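Local coordinates for peroxisomal membrane protein PEX15 (Saccharomyces cerevisiae, PDB 5VXV) that anchors the AAA-ATPase pair Pex1 and Pex6 to the peroxisomal membrane as their docking factor, the chain here being part of its mostly helical, probably cytoplasmic domain, at residues I130-T135 with L178-T184; I141-Q147 with T184-L190. All blocks are in the same frame, centred on the assembly; numbering follows the deposited sequence.

Contact 1 of 2, residues I130-T135 with L178-T184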
ATOM      1  N   ILE A 130       6.892  -0.751  -9.877  1.00 14.32           N
ATOM      2  CA  ILE A 130       5.979  -0.740 -11.017  1.00 14.76           C
ATOM      3  C   ILE A 130       6.703  -1.202 -12.275  1.00 15.88           C
ATOM      4  O   ILE A 130       6.167  -1.993 -13.061  1.00 15.69           O
ATOM      5  CB  ILE A 130       5.354   0.658 -11.191  1.00 14.43           C
ATOM      6  CG1 ILE A 130       4.390   0.950 -10.036  1.00 14.25           C
ATOM      7  CG2 ILE A 130       4.605   0.759 -12.518  1.00 15.48           C
ATOM      8  CD1 ILE A 130       3.981   2.405  -9.926  1.00 16.47           C
ATOM      9  N   PHE A 131       7.934  -0.728 -12.485  1.00 16.05           N
ATOM     10  CA  PHE A 131       8.699  -1.167 -13.648  1.00 15.97           C
ATOM     11  C   PHE A 131       8.957  -2.667 -13.592  1.00 16.32           C
ATOM     12  O   PHE A 131       8.802  -3.375 -14.595  1.00 16.42           O
ATOM     13  CB  PHE A 131      10.020  -0.404 -13.743  1.00 16.82           C
ATOM     14  CG  PHE A 131      10.907  -0.875 -14.867  1.00 17.73           C
ATOM     15  CD1 PHE A 131      10.801  -0.318 -16.129  1.00 18.40           C
ATOM     16  CD2 PHE A 131      11.831  -1.886 -14.666  1.00 19.71           C
ATOM     17  CE1 PHE A 131      11.602  -0.753 -17.166  1.00 19.16           C
ATOM     18  CE2 PHE A 131      12.635  -2.327 -15.703  1.00 20.49           C
ATOM     19  CZ  PHE A 131      12.519  -1.756 -16.954  1.00 20.53           C
ATOM     20  N   VAL A 132       9.375  -3.168 -12.427  1.00 15.57           N
ATOM     21  CA  VAL A 132       9.597  -4.603 -12.271  1.00 15.29           C
ATOM     22  C   VAL A 132       8.332  -5.371 -12.623  1.00 15.86           C
ATOM     23  O   VAL A 132       8.373  -6.372 -13.347  1.00 15.79           O
ATOM     24  CB  VAL A 132      10.068  -4.923 -10.839  1.00 16.59           C
ATOM     25  CG1 VAL A 132      10.086  -6.436 -10.596  1.00 18.00           C
ATOM     26  CG2 VAL A 132      11.451  -4.341 -10.591  1.00 17.96           C
ATOM     27  N   TYR A 133       7.185  -4.913 -12.115  1.00 15.53           N
ATOM     28  CA  TYR A 133       5.956  -5.678 -12.286  1.00 16.02           C
ATOM     29  C   TYR A 133       5.538  -5.736 -13.751  1.00 15.51           C
ATOM     30  O   TYR A 133       5.239  -6.815 -14.275  1.00 16.81           O
ATOM     31  CB  TYR A 133       4.829  -5.091 -11.435  1.00 15.74           C
ATOM     32  CG  TYR A 133       3.574  -5.929 -11.529  1.00 14.73           C
ATOM     33  CD1 TYR A 133       3.424  -7.076 -10.763  1.00 14.77           C
ATOM     34  CD2 TYR A 133       2.561  -5.597 -12.411  1.00 13.85           C
ATOM     35  CE1 TYR A 133       2.291  -7.858 -10.860  1.00 15.38           C
ATOM     36  CE2 TYR A 133       1.424  -6.371 -12.519  1.00 14.66           C
ATOM     37  CZ  TYR A 133       1.295  -7.502 -11.744  1.00 15.43           C
ATOM     38  OH  TYR A 133       0.161  -8.273 -11.856  1.00 16.84           O
ATOM     39  N   ILE A 134       5.500  -4.587 -14.433  1.00 14.22           N
ATOM     40  CA  ILE A 134       4.992  -4.580 -15.801  1.00 15.70           C
ATOM     41  C   ILE A 134       5.968  -5.239 -16.768  1.00 17.12           C
ATOM     42  O   ILE A 134       5.572  -5.619 -17.876  1.00 20.00           O
ATOM     43  CB  ILE A 134       4.647  -3.151 -16.265  1.00 15.13           C
ATOM     44  CG1 ILE A 134       5.899  -2.271 -16.354  1.00 16.14           C
ATOM     45  CG2 ILE A 134       3.607  -2.537 -15.329  1.00 16.18           C
ATOM     46  CD1 ILE A 134       5.643  -0.896 -16.947  1.00 18.34           C
ATOM     47  N   THR A 135       7.239  -5.362 -16.382  0.53 16.23           N
ATOM     48  CA  THR A 135       8.219  -6.073 -17.197  0.53 16.97           C
ATOM     49  C   THR A 135       8.151  -7.575 -16.937  0.53 17.36           C
ATOM     50  O   THR A 135       7.946  -8.371 -17.860  0.53 18.41           O
ATOM     51  CB  THR A 135       9.631  -5.548 -16.900  0.53 17.67           C
ATOM     52  OG1 THR A 135       9.690  -4.140 -17.153  0.53 18.63           O
ATOM     53  CG2 THR A 135      10.675  -6.261 -17.760  0.53 17.36           C
ATOM     54  N   LEU A 178       8.630   6.561 -16.418  1.00 21.31           N
ATOM     55  CA  LEU A 178       8.513   5.127 -16.683  0.63 21.40           C
ATOM     56  C   LEU A 178       7.931   4.969 -18.079  1.00 18.98           C
ATOM     57  O   LEU A 178       6.726   4.730 -18.243  1.00 17.59           O
ATOM     58  CB  LEU A 178       7.641   4.425 -15.640  0.63 22.09           C
ATOM     59  CG  LEU A 178       8.224   4.167 -14.246  0.63 22.32           C
ATOM     60  CD1 LEU A 178       7.233   3.353 -13.427  0.63 20.24           C
ATOM     61  CD2 LEU A 178       9.569   3.455 -14.308  0.63 26.76           C
ATOM     62  N   PRO A 179       8.762   5.103 -19.118  1.00 17.97           N
ATOM     63  CA  PRO A 179       8.226   5.115 -20.493  1.00 19.41           C
ATOM     64  C   PRO A 179       7.465   3.862 -20.887  1.00 19.40           C
ATOM     65  O   PRO A 179       6.636   3.931 -21.803  1.00 21.70           O
ATOM     66  CB  PRO A 179       9.483   5.301 -21.355  1.00 22.33           C
ATOM     67  CG  PRO A 179      10.469   5.954 -20.445  1.00 21.38           C
ATOM     68  CD  PRO A 179      10.210   5.366 -19.094  1.00 19.39           C
ATOM     69  N   LYS A 180       7.713   2.720 -20.244  1.00 19.62           N
ATOM     70  CA  LYS A 180       6.959   1.512 -20.560  1.00 23.52           C
ATOM     71  C   LYS A 180       5.525   1.554 -20.050  1.00 22.03           C
ATOM     72  O   LYS A 180       4.730   0.688 -20.431  1.00 22.58           O
ATOM     73  CB  LYS A 180       7.645   0.276 -19.970  1.00 28.84           C
ATOM     74  CG  LYS A 180       8.845  -0.237 -20.747  1.00 35.61           C
ATOM     75  CD  LYS A 180       9.317  -1.569 -20.177  1.00 39.68           C
ATOM     76  CE  LYS A 180      10.596  -2.051 -20.842  1.00 44.81           C
ATOM     77  NZ  LYS A 180      10.961  -3.433 -20.426  1.00 48.14           N
ATOM     78  N   LEU A 181       5.171   2.530 -19.212  1.00 18.29           N
ATOM     79  CA  LEU A 181       3.932   2.425 -18.445  1.00 16.79           C
ATOM     80  C   LEU A 181       2.697   2.687 -19.303  1.00 16.15           C
ATOM     81  O   LEU A 181       1.776   1.866 -19.341  1.00 16.07           O
ATOM     82  CB  LEU A 181       3.963   3.386 -17.255  1.00 16.00           C
ATOM     83  CG  LEU A 181       2.782   3.244 -16.291  1.00 15.47           C
ATOM     84  CD1 LEU A 181       2.681   1.827 -15.731  1.00 14.88           C
ATOM     85  CD2 LEU A 181       2.902   4.251 -15.161  1.00 17.50           C
ATOM     86  N   SER A 182       2.640   3.837 -19.974  1.00 17.06           N
ATOM     87  CA  SER A 182       1.456   4.144 -20.772  1.00 17.03           C
ATOM     88  C   SER A 182       1.185   3.072 -21.819  1.00 17.87           C
ATOM     89  O   SER A 182       0.027   2.637 -21.941  1.00 16.18           O
ATOM     90  CB  SER A 182       1.596   5.530 -21.408  1.00 18.57           C
ATOM     91  OG  SER A 182       0.492   5.811 -22.253  1.00 21.39           O
ATOM     92  N   PRO A 183       2.171   2.601 -22.593  1.00 20.41           N
ATOM     93  CA  PRO A 183       1.894   1.488 -23.520  1.00 23.63           C
ATOM     94  C   PRO A 183       1.263   0.280 -22.845  1.00 22.12           C
ATOM     95  O   PRO A 183       0.302  -0.290 -23.376  1.00 22.28           O
ATOM     96  CB  PRO A 183       3.281   1.166 -24.093  1.00 25.92           C
ATOM     97  CG  PRO A 183       4.050   2.424 -23.964  1.00 25.38           C
ATOM     98  CD  PRO A 183       3.550   3.103 -22.727  1.00 22.29           C
ATOM     99  N   THR A 184       1.789  -0.136 -21.690  1.00 21.21           N
ATOM    100  CA  THR A 184       1.197  -1.255 -20.962  1.00 22.47           C
ATOM    101  C   THR A 184      -0.240  -0.946 -20.562  1.00 19.64           C
ATOM    102  O   THR A 184      -1.155  -1.733 -20.831  1.00 19.91           O
ATOM    103  CB  THR A 184       2.041  -1.582 -19.724  1.00 25.69           C
ATOM    104  OG1 THR A 184       3.285  -2.165 -20.129  1.00 30.25           O
ATOM    105  CG2 THR A 184       1.314  -2.555 -18.792  1.00 26.28           C
TER
HETATM  106  O   HOH W   1       3.508  -5.311 -19.565  1.00 29.54           O
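Ile-130, Phe-131 and Ile-134 meet Leu-178, Lys-180, Leu-181 and Thr-184 almost wholly through carbon. In the conformer described, the two methyl ends of Leu-178 divide the work: CD1 lies 3.8 Å from CG2 of Ile-130, the side chains crossing at about a right angle, while CD2 rests on CB of Phe-131. CG2 of Ile-130 also meets CD1 of Leu-181. With CG1 of Ile-134 set between its backbone N and carbonyl carbon (chi1 65°), CD1 extends to within 3.8 Å of CB of Lys-180, and the other branch, CG2, faces CG2 of Thr-184. This is helix-to-turn packing in an all-helical domain: the end of helix 112-136 meets the type I turn Leu-178 to Leu-181 that leads into helix 181-187, with Leu-149 and Ile-150 of helix 143-161 also against Ile-130. On the surface, the extended Lys-180 runs obliquely past Phe-131, its CD 3.9 Å from CE1. Polar links are fewer. Within the helix, OG1 of Thr-135, in one of two conformers, donates to O of Phe-131 at 2.8 Å and sits over the Phe-131 ring centre. A water joins the two segments, donating to O of Ile-134 (2.7 Å) and bonding OG1 of Thr-184 (3.2 Å).

Contact 2 of 2, residues I141-Q147 with T184-L190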
ATOM      1  N   ILE A 141      -0.537 -10.141 -16.395  1.00 17.32           N
ATOM      2  CA  ILE A 141      -0.799  -8.972 -15.556  1.00 17.22           C
ATOM      3  C   ILE A 141      -2.125  -9.132 -14.825  1.00 17.23           C
ATOM      4  O   ILE A 141      -3.135  -9.537 -15.413  1.00 18.80           O
ATOM      5  CB  ILE A 141      -0.812  -7.682 -16.401  1.00 17.17           C
ATOM      6  CG1 ILE A 141       0.549  -7.435 -17.059  1.00 16.69           C
ATOM      7  CG2 ILE A 141      -1.228  -6.480 -15.540  1.00 17.94           C
ATOM      8  CD1 ILE A 141       1.641  -6.957 -16.116  1.00 17.36           C
ATOM      9  N   ASP A 142      -2.122  -8.781 -13.539  1.00 16.31           N
ATOM     10  CA  ASP A 142      -3.341  -8.603 -12.746  1.00 15.25           C
ATOM     11  C   ASP A 142      -3.857  -7.195 -13.024  1.00 16.17           C
ATOM     12  O   ASP A 142      -3.376  -6.219 -12.446  1.00 17.15           O
ATOM     13  CB  ASP A 142      -3.041  -8.822 -11.266  1.00 14.18           C
ATOM     14  CG  ASP A 142      -4.241  -8.569 -10.368  1.00 16.69           C
ATOM     15  OD1 ASP A 142      -5.314  -8.172 -10.865  1.00 18.32           O
ATOM     16  OD2 ASP A 142      -4.096  -8.763  -9.143  1.00 19.16           O
ATOM     17  N   VAL A 143      -4.842  -7.095 -13.918  0.53 16.68           N
ATOM     18  CA  VAL A 143      -5.298  -5.793 -14.402  0.53 16.37           C
ATOM     19  C   VAL A 143      -5.871  -4.965 -13.257  0.53 15.97           C
ATOM     20  O   VAL A 143      -5.539  -3.784 -13.095  0.53 15.54           O
ATOM     21  CB  VAL A 143      -6.319  -5.984 -15.540  0.53 17.42           C
ATOM     22  CG1 VAL A 143      -7.103  -4.707 -15.814  0.53 16.59           C
ATOM     23  CG2 VAL A 143      -5.610  -6.442 -16.806  0.53 19.03           C
ATOM     24  N   VAL A 144      -6.738  -5.570 -12.445  1.00 16.31           N
ATOM     25  CA  VAL A 144      -7.384  -4.826 -11.364  1.00 17.95           C
ATOM     26  C   VAL A 144      -6.365  -4.443 -10.298  1.00 16.73           C
ATOM     27  O   VAL A 144      -6.377  -3.316  -9.784  1.00 15.87           O
ATOM     28  CB  VAL A 144      -8.550  -5.639 -10.773  1.00 20.59           C
ATOM     29  CG1 VAL A 144      -9.155  -4.919  -9.568  1.00 23.46           C
ATOM     30  CG2 VAL A 144      -9.612  -5.868 -11.832  1.00 19.90           C
ATOM     31  N   GLY A 145      -5.471  -5.364  -9.948  1.00 15.60           N
ATOM     32  CA  GLY A 145      -4.436  -5.041  -8.981  1.00 15.11           C
ATOM     33  C   GLY A 145      -3.509  -3.945  -9.467  1.00 14.88           C
ATOM     34  O   GLY A 145      -3.058  -3.105  -8.682  1.00 13.62           O
ATOM     35  N   LEU A 146      -3.210  -3.937 -10.770  1.00 14.87           N
ATOM     36  CA  LEU A 146      -2.321  -2.916 -11.318  1.00 12.90           C
ATOM     37  C   LEU A 146      -2.993  -1.548 -11.324  1.00 12.83           C
ATOM     38  O   LEU A 146      -2.362  -0.546 -10.971  1.00 13.23           O
ATOM     39  CB  LEU A 146      -1.870  -3.310 -12.725  1.00 13.26           C
ATOM     40  CG  LEU A 146      -0.930  -2.328 -13.431  1.00 12.91           C
ATOM     41  CD1 LEU A 146       0.282  -1.998 -12.570  1.00 14.85           C
ATOM     42  CD2 LEU A 146      -0.488  -2.899 -14.769  1.00 13.00           C
ATOM     43  N   GLN A 147      -4.273  -1.481 -11.705  1.00 13.12           N
ATOM     44  CA  GLN A 147      -5.007  -0.226 -11.574  1.00 13.65           C
ATOM     45  C   GLN A 147      -4.934   0.290 -10.143  1.00 12.66           C
ATOM     46  O   GLN A 147      -4.665   1.472  -9.910  1.00 13.38           O
ATOM     47  CB  GLN A 147      -6.469  -0.399 -11.995  1.00 15.70           C
ATOM     48  CG  GLN A 147      -7.273   0.900 -11.877  1.00 18.09           C
ATOM     49  CD  GLN A 147      -8.761   0.720 -12.101  1.00 23.73           C
ATOM     50  OE1 GLN A 147      -9.244  -0.390 -12.314  1.00 27.02           O
ATOM     51  NE2 GLN A 147      -9.498   1.822 -12.042  1.00 25.00           N
ATOM     52  N   THR A 184       1.789  -0.136 -21.690  1.00 21.21           N
ATOM     53  CA  THR A 184       1.197  -1.255 -20.962  1.00 22.47           C
ATOM     54  C   THR A 184      -0.240  -0.946 -20.562  1.00 19.64           C
ATOM     55  O   THR A 184      -1.155  -1.733 -20.831  1.00 19.91           O
ATOM     56  CB  THR A 184       2.041  -1.582 -19.724  1.00 25.69           C
ATOM     57  OG1 THR A 184       3.285  -2.165 -20.129  1.00 30.25           O
ATOM     58  CG2 THR A 184       1.314  -2.555 -18.792  1.00 26.28           C
ATOM     59  N   LEU A 185      -0.458   0.203 -19.918  1.00 17.46           N
ATOM     60  CA  LEU A 185      -1.772   0.495 -19.355  1.00 15.54           C
ATOM     61  C   LEU A 185      -2.815   0.756 -20.437  1.00 16.33           C
ATOM     62  O   LEU A 185      -4.006   0.505 -20.215  1.00 15.78           O
ATOM     63  CB  LEU A 185      -1.677   1.688 -18.402  1.00 13.90           C
ATOM     64  CG  LEU A 185      -0.742   1.525 -17.199  1.00 14.46           C
ATOM     65  CD1 LEU A 185      -0.851   2.728 -16.276  1.00 14.89           C
ATOM     66  CD2 LEU A 185      -1.028   0.242 -16.424  1.00 16.50           C
ATOM     67  N   LYS A 186      -2.401   1.258 -21.604  1.00 16.60           N
ATOM     68  CA  LYS A 186      -3.340   1.453 -22.705  1.00 18.35           C
ATOM     69  C   LYS A 186      -3.721   0.149 -23.391  1.00 18.06           C
ATOM     70  O   LYS A 186      -4.777   0.088 -24.028  1.00 19.76           O
ATOM     71  CB  LYS A 186      -2.758   2.403 -23.756  1.00 20.97           C
ATOM     72  CG  LYS A 186      -2.676   3.857 -23.320  1.00 23.55           C
ATOM     73  CD  LYS A 186      -2.277   4.761 -24.484  1.00 28.41           C
ATOM     74  CE  LYS A 186      -3.427   4.969 -25.463  1.00 35.67           C
ATOM     75  NZ  LYS A 186      -3.091   5.957 -26.527  1.00 40.63           N
ATOM     76  N   GLY A 187      -2.888  -0.885 -23.285  1.00 19.10           N
ATOM     77  CA  GLY A 187      -3.122  -2.146 -23.949  1.00 21.01           C
ATOM     78  C   GLY A 187      -3.799  -3.199 -23.106  1.00 20.28           C
ATOM     79  O   GLY A 187      -4.065  -4.295 -23.609  1.00 22.73           O
ATOM     80  N   LEU A 188      -4.083  -2.905 -21.841  1.00 17.80           N
ATOM     81  CA  LEU A 188      -4.760  -3.821 -20.935  1.00 17.36           C
ATOM     82  C   LEU A 188      -6.123  -3.246 -20.581  1.00 16.91           C
ATOM     83  O   LEU A 188      -6.253  -2.042 -20.340  1.00 18.04           O
ATOM     84  CB  LEU A 188      -3.933  -4.043 -19.668  1.00 19.06           C
ATOM     85  CG  LEU A 188      -2.548  -4.647 -19.895  1.00 24.29           C
ATOM     86  CD1 LEU A 188      -1.703  -4.503 -18.644  1.00 26.16           C
ATOM     87  CD2 LEU A 188      -2.661  -6.106 -20.305  1.00 28.28           C
ATOM     88  N   TYR A 189      -7.136  -4.108 -20.542  1.00 17.70           N
ATOM     89  CA  TYR A 189      -8.521  -3.664 -20.491  1.00 18.47           C
ATOM     90  C   TYR A 189      -9.224  -4.183 -19.247  1.00 19.36           C
ATOM     91  O   TYR A 189      -9.143  -5.374 -18.926  1.00 19.82           O
ATOM     92  CB  TYR A 189      -9.265  -4.104 -21.751  1.00 20.17           C
ATOM     93  CG  TYR A 189      -8.763  -3.375 -22.969  1.00 22.68           C
ATOM     94  CD1 TYR A 189      -9.261  -2.123 -23.300  1.00 23.04           C
ATOM     95  CD2 TYR A 189      -7.766  -3.917 -23.766  1.00 25.94           C
ATOM     96  CE1 TYR A 189      -8.796  -1.442 -24.404  1.00 24.06           C
ATOM     97  CE2 TYR A 189      -7.294  -3.241 -24.873  1.00 28.28           C
ATOM     98  CZ  TYR A 189      -7.812  -2.003 -25.186  1.00 28.85           C
ATOM     99  OH  TYR A 189      -7.347  -1.325 -26.287  1.00 33.18           O
ATOM    100  N   LEU A 190      -9.907  -3.271 -18.556  1.00 17.80           N
ATOM    101  CA  LEU A 190     -10.817  -3.635 -17.480  1.00 19.91           C
ATOM    102  C   LEU A 190     -12.168  -4.072 -18.024  1.00 21.70           C
ATOM    103  O   LEU A 190     -12.842  -4.909 -17.414  1.00 22.34           O
ATOM    104  CB  LEU A 190     -10.983  -2.446 -16.534  1.00 20.18           C
ATOM    105  CG  LEU A 190      -9.721  -2.107 -15.742  1.00 24.11           C
ATOM    106  CD1 LEU A 190      -9.633  -0.623 -15.436  1.00 25.65           C
ATOM    107  CD2 LEU A 190      -9.689  -2.920 -14.458  1.00 25.03           C
TER
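Val-143 and Leu-190 pack closely, CG1 of the valine lying 3.4 Å from CD2 of the leucine, although this shortness is doubtful because Val-143 has two deposited conformers. The extended Gln-147 crosses Leu-190 at about a right angle in the same close-packed part, its OE1 3.2 Å from CD1, while its NE2 bonds to Glu-151. Further in, Leu-146 and Leu-185 meet by their CD2 methyls at 3.6 Å, and CD1 of Leu-188 lies against CB, CG1 and CG2 of Ile-141, nearest CG2 at 3.7 Å. CG of Leu-188 stands beside its own backbone N (chi1 -61°), a setting from which CD1 reaches both Ile-141 and, more distantly, Leu-146. Toward the surface the fit thins: CG2 of Val-144 meets CD2 of Leu-190 at 3.9 Å, and the CB of Tyr-189 points away from segment 141-147. Replacing Leu-190 with an alanine would probably open a gap beside Val-143 and remove the methyls that Gln-147 OE1 lies against. The first turn of helix 143-161 is capped by Asp-142, whose OD1 accepts from N of Gly-145 (3.0 Å) from above the carboxylate plane. Helix 196-217 adjoins the contact through Ile-196 and Ala-199, and helix 112-136 packs Tyr-133 on Ile-141 and Ile-134 on Leu-146.

Following the chain from the N terminus, helix 112-136 supplies the first half of contact 1, and a short connection leads to the first half of contact 2 at the start of helix 143-161. The chain then runs out along helix 143-161, and helix 168-177 follows before the return at 178-184, which closes contact 1 after 42 intervening residues; helix 181-187 and what follows close contact 2 after 36. The two closures therefore cross, their segments alternating, and share Thr-184. Their centres lie 11 Å apart, joined directly by a probable hydrogen bond between Asp-142 N, the donor, and Tyr-133 OH. Together they tie one returning short helix to two consecutive long helices.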